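Local structure of uncharacterized peptidase Lmo0363 (Listeria monocytogenes, 3L4E) at residues F156-Y162 with Q183-N189; L5-F11 with L115-S120. The protein probably acts as a serine-type peptidase of the S51 (peptidase E-like) family, cleaving peptide bonds. All blocks are in the same frame, centred on the assembly; numbering follows the deposited sequence.

In the fold
Along the chain the two contacts follow in series: L5-F11 pairs with L115-S120 in contact 2, and only then come F156-Y162 and Q183-N189 of contact 1. Contact 2 joins two neighbouring parallel strands, 4-8 and 115-119, inside the mixed central sheet; contact 1 forms a separate two-stranded parallel sheet, 157-159 with 184-186. The centres of the two contacts lie about 12 Å apart. They meet where the strands of both run out into loops. There the amide N of H161 is probably hydrogen-bonded to S9 OG (3.0 Å), and H161 NE2 stands 3.1 Å from S120 OG. Contact 2 thus presents the probable nucleophile and contact 1 the probable histidine of one charge relay system.

Contact 1 of 2, residues F156-Y162 with Q183-N189; sequences FSTLPHY and QIYPISN. With SO4 (sulfate ion), chain B.
Two short strands, S157-L159 and I184-P186, run parallel, their axes 4.4 Å apart at closest and crossing at -33°. S157 pairs with I184 and L159 with P186 on one face, T158 with Y185 on the other (CA-CA 4.5-4.7 Å). Hydrogen bonds run from S157 N to Q183 O (2.9 Å), Y185 N to S157 O (2.9 Å), L159 N to Y185 O (3.0 Å) and I187 N to L159 O (3.1 Å). The donors from 183-189 are Y185 and I187, so proline's missing NH at 186 costs this pairing nothing. After P160, H161 takes a left-handed conformation (phi/psi 59/31), and Y162 N bonds I187 O at 3.0 Å. F156 (chi1 p) meets Y185 (t) obliquely, ring centroids 4.5 Å apart. L159 CB packs on I184 CG2 (4.0 Å), and P186 CB makes a CH-pi contact over the Y162 ring, 3.7 Å from its centroid. A water lies 2.5 Å from both S157 OG and Q183 N, accepting from the latter. S188 OG makes a very short bond (2.5 Å) to O4 of a sulfate, probably from the crystallisation liquor, also bound by H190, R204 and N164. N189 ND2 donates to H161 ND1 (2.7 Å), which probably helps to orient this charge-relay imidazole (assigned by similarity); F167 stacks on it. Helix 168-177 packs against L159 and Y162, strand 191-196 receives F156, Y185 and I187, and helix 121-124 touches T158 and P160.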
loop_
_atom_site.group_PDB
_atom_site.type_symbol
_atom_site.label_atom_id
_atom_site.label_comp_id
_atom_site.label_asym_id
_atom_site.label_seq_id
_atom_site.Cartn_x
_atom_site.Cartn_y
_atom_site.Cartn_z
ATOM N N PHE A 156 -3.462 -11.153 -8.358
ATOM C CA PHE A 156 -2.706 -10.328 -9.296
ATOM C C PHE A 156 -1.568 -9.522 -8.661
ATOM O O PHE A 156 -1.544 -9.298 -7.441
ATOM C CB PHE A 156 -3.636 -9.428 -10.125
ATOM C CG PHE A 156 -4.441 -8.444 -9.308
ATOM C CD1 PHE A 156 -3.905 -7.217 -8.943
ATOM C CD2 PHE A 156 -5.742 -8.738 -8.930
ATOM C CE1 PHE A 156 -4.651 -6.303 -8.215
ATOM C CE2 PHE A 156 -6.495 -7.827 -8.193
ATOM C CZ PHE A 156 -5.942 -6.611 -7.832
ATOM N N SER A 157 -0.630 -9.095 -9.507
ATOM C CA SER A 157 0.563 -8.372 -9.071
ATOM C C SER A 157 0.541 -6.922 -9.547
ATOM O O SER A 157 0.885 -6.622 -10.695
ATOM C CB SER A 157 1.825 -9.070 -9.587
ATOM O OG SER A 157 1.891 -10.404 -9.119
ATOM N N THR A 158 0.148 -6.023 -8.654
ATOM C CA THR A 158 -0.023 -4.622 -9.010
ATOM C C THR A 158 1.308 -3.988 -9.379
ATOM O O THR A 158 2.295 -4.126 -8.654
ATOM C CB THR A 158 -0.683 -3.838 -7.870
ATOM O OG1 THR A 158 -1.924 -4.468 -7.523
ATOM C CG2 THR A 158 -0.936 -2.393 -8.275
ATOM N N LEU A 159 1.329 -3.301 -10.514
ATOM C CA LEU A 159 2.538 -2.644 -11.001
ATOM C C LEU A 159 2.296 -1.140 -11.073
ATOM O O LEU A 159 1.663 -0.654 -12.003
ATOM C CB LEU A 159 2.924 -3.194 -12.370
ATOM C CG LEU A 159 4.207 -2.638 -12.980
ATOM C CD1 LEU A 159 5.395 -2.890 -12.062
ATOM C CD2 LEU A 159 4.435 -3.270 -14.340
ATOM N N PRO A 160 2.793 -0.396 -10.076
ATOM C CA PRO A 160 2.452 1.029 -10.001
ATOM C C PRO A 160 3.332 1.896 -10.892
ATOM O O PRO A 160 4.396 1.460 -11.359
ATOM C CB PRO A 160 2.694 1.364 -8.527
ATOM C CG PRO A 160 3.800 0.437 -8.129
ATOM C CD PRO A 160 3.604 -0.840 -8.926
ATOM N N HIS A 161 2.869 3.123 -11.118
ATOM C CA HIS A 161 3.522 4.073 -12.012
ATOM C C HIS A 161 3.635 3.532 -13.442
ATOM O O HIS A 161 4.579 3.874 -14.148
ATOM C CB HIS A 161 4.915 4.470 -11.495
ATOM C CG HIS A 161 4.972 4.781 -10.028
ATOM N ND1 HIS A 161 4.256 5.811 -9.452
ATOM C CD2 HIS A 161 5.684 4.215 -9.025
ATOM C CE1 HIS A 161 4.515 5.856 -8.157
ATOM N NE2 HIS A 161 5.379 4.898 -7.870
ATOM N N TYR A 162 2.686 2.698 -13.871
ATOM C CA TYR A 162 2.804 2.025 -15.176
ATOM C C TYR A 162 2.889 2.996 -16.345
ATOM O O TYR A 162 2.029 3.865 -16.512
ATOM C CB TYR A 162 1.668 1.022 -15.422
ATOM C CG TYR A 162 1.796 0.317 -16.764
ATOM C CD1 TYR A 162 2.723 -0.704 -16.948
ATOM C CD2 TYR A 162 1.003 0.680 -17.847
ATOM C CE1 TYR A 162 2.849 -1.345 -18.170
ATOM C CE2 TYR A 162 1.121 0.041 -19.074
ATOM C CZ TYR A 162 2.043 -0.971 -19.231
ATOM O OH TYR A 162 2.173 -1.609 -20.450
ATOM N N GLN A 183 0.408 -12.754 -13.156
ATOM C CA GLN A 183 -0.795 -11.964 -13.404
ATOM C C GLN A 183 -0.598 -10.486 -13.057
ATOM O O GLN A 183 -1.280 -9.926 -12.192
ATOM C CB GLN A 183 -1.995 -12.566 -12.667
ATOM C CG GLN A 183 -2.369 -13.959 -13.180
ATOM C CD GLN A 183 -3.698 -14.455 -12.652
ATOM O OE1 GLN A 183 -4.155 -14.037 -11.589
ATOM N NE2 GLN A 183 -4.327 -15.362 -13.395
ATOM N N ILE A 184 0.349 -9.867 -13.753
ATOM C CA ILE A 184 0.661 -8.454 -13.589
ATOM C C ILE A 184 -0.561 -7.589 -13.880
ATOM O O ILE A 184 -1.202 -7.746 -14.921
ATOM C CB ILE A 184 1.793 -8.046 -14.549
ATOM C CG1 ILE A 184 3.053 -8.856 -14.255
ATOM C CG2 ILE A 184 2.077 -6.564 -14.449
ATOM C CD1 ILE A 184 3.718 -8.492 -12.952
ATOM N N TYR A 185 -0.869 -6.679 -12.958
ATOM C CA TYR A 185 -2.021 -5.784 -13.069
ATOM C C TYR A 185 -1.502 -4.350 -13.082
ATOM O O TYR A 185 -1.267 -3.764 -12.029
ATOM C CB TYR A 185 -2.955 -5.993 -11.866
ATOM C CG TYR A 185 -4.380 -5.492 -12.052
ATOM C CD1 TYR A 185 -5.453 -6.377 -12.053
ATOM C CD2 TYR A 185 -4.649 -4.142 -12.225
ATOM C CE1 TYR A 185 -6.761 -5.931 -12.225
ATOM C CE2 TYR A 185 -5.951 -3.685 -12.396
ATOM C CZ TYR A 185 -7.004 -4.585 -12.397
ATOM O OH TYR A 185 -8.304 -4.137 -12.575
ATOM N N PRO A 186 -1.297 -3.786 -14.277
ATOM C CA PRO A 186 -0.707 -2.442 -14.394
ATOM C C PRO A 186 -1.654 -1.312 -13.975
ATOM O O PRO A 186 -2.822 -1.345 -14.345
ATOM C CB PRO A 186 -0.419 -2.322 -15.898
ATOM C CG PRO A 186 -0.481 -3.708 -16.432
ATOM C CD PRO A 186 -1.470 -4.429 -15.592
ATOM N N ILE A 187 -1.157 -0.334 -13.214
ATOM C CA ILE A 187 -1.905 0.903 -12.954
ATOM C C ILE A 187 -0.992 2.125 -13.017
ATOM O O ILE A 187 0.123 2.116 -12.495
ATOM C CB ILE A 187 -2.673 0.896 -11.601
ATOM C CG1 ILE A 187 -1.740 0.590 -10.421
ATOM C CG2 ILE A 187 -3.856 -0.067 -11.658
ATOM C CD1 ILE A 187 -2.352 0.863 -9.045
ATOM N N SER A 188 -1.472 3.170 -13.678
ATOM C CA SER A 188 -0.733 4.419 -13.810
ATOM C C SER A 188 -0.922 5.313 -12.585
ATOM O O SER A 188 -1.651 4.963 -11.655
ATOM C CB SER A 188 -1.192 5.165 -15.062
ATOM O OG SER A 188 -2.562 5.529 -14.955
ATOM N N ASN A 189 -0.268 6.471 -12.587
ATOM C CA ASN A 189 -0.369 7.400 -11.461
ATOM C C ASN A 189 -1.784 7.914 -11.189
ATOM O O ASN A 189 -2.126 8.238 -10.050
ATOM C CB ASN A 189 0.581 8.582 -11.637
ATOM C CG ASN A 189 2.027 8.205 -11.417
ATOM O OD1 ASN A 189 2.934 8.834 -11.970
ATOM N ND2 ASN A 189 2.256 7.171 -10.616
HETATM S S SO4 B . -1.816 8.718 -16.089
HETATM O O1 SO4 B . -1.121 9.054 -14.848
HETATM O O2 SO4 B . -2.337 9.941 -16.699
HETATM O O3 SO4 B . -0.903 8.045 -17.005
HETATM O O4 SO4 B . -2.934 7.828 -15.788
HETATM O O HOH W 1 1.240 -11.798 -11.032
#

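Contact 2 of 2, residues L5-F11 with L115-S120; sequences LFLTSSF and LYIGES
This is a buried parallel strand pair within the central mixed sheet, where strand 4-8 lies beside 115-119, flanked by 191-196 and 82-85. The axes differ by 9° and approach to 4.8 Å. Residues 5-8 pair in order with 116-119. Hydrogen bonds join F6 N to Y116 O (2.9 Å), G118 N to F6 O (3.0 Å), T8 N to G118 O (3.0 Å) and S120 N to T8 O (2.8 Å). On one face L5 CD2 packs on Y116 CB (3.7 Å); glycine suits 118, since a CB would clash with Y116 CE2. On the other, I117 CG2 touches F6 CD2 and F11 CD1 (both 4.0 Å). At the strand's end, T8 OG1 accepts from S10 N (3.0 Å), an ST turn, followed by F11, whose N donates to OE1 of extended E119 (chi1, chi2 t; 2.8 Å); E119 OE2 accepts from G87 N. S120, just before helix 121-124, makes no side-chain capping bond; its strained phi/psi of 50/-110 is consistent with a nucleophile elbow. In the conformer described, one of two, S120 OG donates to S9 O (2.6 Å), not to H161, which could probably take the proton only after the hydroxyl shifts.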
loop_
_atom_site.group_PDB
_atom_site.type_symbol
_atom_site.label_atom_id
_atom_site.label_comp_id
_atom_site.label_asym_id
_atom_site.label_seq_id
_atom_site.Cartn_x
_atom_site.Cartn_y
_atom_site.Cartn_z
ATOM N N LEU A 5 -10.178 -3.070 -0.300
ATOM C CA LEU A 5 -8.868 -2.516 -0.603
ATOM C C LEU A 5 -8.993 -1.402 -1.620
ATOM O O LEU A 5 -9.800 -1.491 -2.547
ATOM C CB LEU A 5 -7.944 -3.588 -1.188
ATOM C CG LEU A 5 -7.985 -5.010 -0.625
ATOM C CD1 LEU A 5 -7.075 -5.924 -1.451
ATOM C CD2 LEU A 5 -7.589 -5.020 0.835
ATOM N N PHE A 6 -8.180 -0.365 -1.451
ATOM C CA PHE A 6 -8.051 0.698 -2.441
ATOM C C PHE A 6 -6.574 0.771 -2.785
ATOM O O PHE A 6 -5.767 1.108 -1.922
ATOM C CB PHE A 6 -8.531 2.015 -1.824
ATOM C CG PHE A 6 -8.433 3.205 -2.736
ATOM C CD1 PHE A 6 -9.507 3.566 -3.545
ATOM C CD2 PHE A 6 -7.280 3.980 -2.774
ATOM C CE1 PHE A 6 -9.438 4.680 -4.371
ATOM C CE2 PHE A 6 -7.202 5.100 -3.610
ATOM C CZ PHE A 6 -8.281 5.445 -4.404
ATOM N N LEU A 7 -6.215 0.418 -4.021
ATOM C CA LEU A 7 -4.808 0.376 -4.422
ATOM C C LEU A 7 -4.491 1.510 -5.393
ATOM O O LEU A 7 -5.276 1.804 -6.290
ATOM C CB LEU A 7 -4.456 -0.984 -5.043
ATOM C CG LEU A 7 -4.861 -2.210 -4.222
ATOM C CD1 LEU A 7 -4.436 -3.525 -4.913
ATOM C CD2 LEU A 7 -4.264 -2.121 -2.824
ATOM N N THR A 8 -3.335 2.137 -5.217
ATOM C CA THR A 8 -2.991 3.327 -5.980
ATOM C C THR A 8 -1.477 3.399 -6.193
ATOM O O THR A 8 -0.721 2.783 -5.443
ATOM C CB THR A 8 -3.512 4.602 -5.239
ATOM O OG1 THR A 8 -3.084 5.785 -5.925
ATOM C CG2 THR A 8 -2.991 4.653 -3.814
ATOM N N SER A 9 -1.042 4.137 -7.212
ATOM C CA SER A 9 0.377 4.445 -7.408
ATOM C C SER A 9 0.767 5.696 -6.635
ATOM O O SER A 9 1.932 5.890 -6.282
ATOM C CB SER A 9 0.682 4.698 -8.887
ATOM O OG SER A 9 0.301 3.617 -9.708
ATOM N N SER A 10 -0.220 6.553 -6.393
ATOM C CA SER A 10 0.025 7.894 -5.884
ATOM C C SER A 10 -1.266 8.426 -5.292
ATOM O O SER A 10 -2.123 8.926 -6.017
ATOM C CB SER A 10 0.500 8.800 -7.026
ATOM O OG SER A 10 0.622 10.153 -6.613
ATOM N N PHE A 11 -1.427 8.287 -3.979
ATOM C CA PHE A 11 -2.703 8.617 -3.365
ATOM C C PHE A 11 -3.099 10.064 -3.661
ATOM O O PHE A 11 -4.257 10.347 -3.938
ATOM C CB PHE A 11 -2.705 8.326 -1.854
ATOM C CG PHE A 11 -4.050 8.547 -1.201
ATOM C CD1 PHE A 11 -5.047 7.595 -1.320
ATOM C CD2 PHE A 11 -4.322 9.716 -0.501
ATOM C CE1 PHE A 11 -6.300 7.788 -0.748
ATOM C CE2 PHE A 11 -5.571 9.924 0.083
ATOM C CZ PHE A 11 -6.566 8.960 -0.042
ATOM N N LEU A 115 -10.866 -1.319 5.974
ATOM C CA LEU A 115 -10.382 -0.812 4.694
ATOM C C LEU A 115 -8.866 -0.653 4.686
ATOM O O LEU A 115 -8.297 0.001 5.564
ATOM C CB LEU A 115 -11.041 0.531 4.371
ATOM C CG LEU A 115 -10.506 1.284 3.150
ATOM C CD1 LEU A 115 -10.693 0.464 1.883
ATOM C CD2 LEU A 115 -11.175 2.649 3.015
ATOM N N TYR A 116 -8.229 -1.243 3.677
ATOM C CA TYR A 116 -6.789 -1.143 3.459
ATOM C C TYR A 116 -6.503 -0.263 2.246
ATOM O O TYR A 116 -7.007 -0.528 1.144
ATOM C CB TYR A 116 -6.197 -2.542 3.248
ATOM C CG TYR A 116 -4.708 -2.563 2.963
ATOM C CD1 TYR A 116 -3.779 -2.666 3.998
ATOM C CD2 TYR A 116 -4.228 -2.489 1.657
ATOM C CE1 TYR A 116 -2.422 -2.680 3.746
ATOM C CE2 TYR A 116 -2.859 -2.505 1.391
ATOM C CZ TYR A 116 -1.963 -2.612 2.446
ATOM O OH TYR A 116 -0.606 -2.622 2.221
ATOM N N ILE A 117 -5.714 0.787 2.456
ATOM C CA ILE A 117 -5.296 1.672 1.375
ATOM C C ILE A 117 -3.814 1.435 1.137
ATOM O O ILE A 117 -2.991 1.621 2.042
ATOM C CB ILE A 117 -5.512 3.151 1.724
ATOM C CG1 ILE A 117 -6.978 3.422 2.088
ATOM C CG2 ILE A 117 -5.032 4.048 0.568
ATOM C CD1 ILE A 117 -7.165 4.737 2.841
ATOM N N GLY A 118 -3.472 0.979 -0.063
ATOM C CA GLY A 118 -2.086 0.670 -0.369
ATOM C C GLY A 118 -1.535 1.504 -1.501
ATOM O O GLY A 118 -2.049 1.437 -2.622
ATOM N N GLU A 119 -0.491 2.279 -1.211
ATOM C CA GLU A 119 0.130 3.149 -2.205
ATOM C C GLU A 119 1.470 2.606 -2.667
ATOM O O GLU A 119 2.381 2.426 -1.854
ATOM C CB GLU A 119 0.360 4.536 -1.623
ATOM C CG GLU A 119 1.126 5.458 -2.560
ATOM C CD GLU A 119 1.414 6.792 -1.920
ATOM O OE1 GLU A 119 0.767 7.773 -2.312
ATOM O OE2 GLU A 119 2.266 6.861 -1.009
ATOM N N SER A 120 1.588 2.369 -3.973
ATOM C CA SER A 120 2.815 1.837 -4.567
ATOM C C SER A 120 3.307 0.604 -3.807
ATOM O O SER A 120 2.669 -0.440 -3.873
ATOM C CB SER A 120 3.879 2.928 -4.671
ATOM O OG SER A 120 3.479 3.901 -5.619
#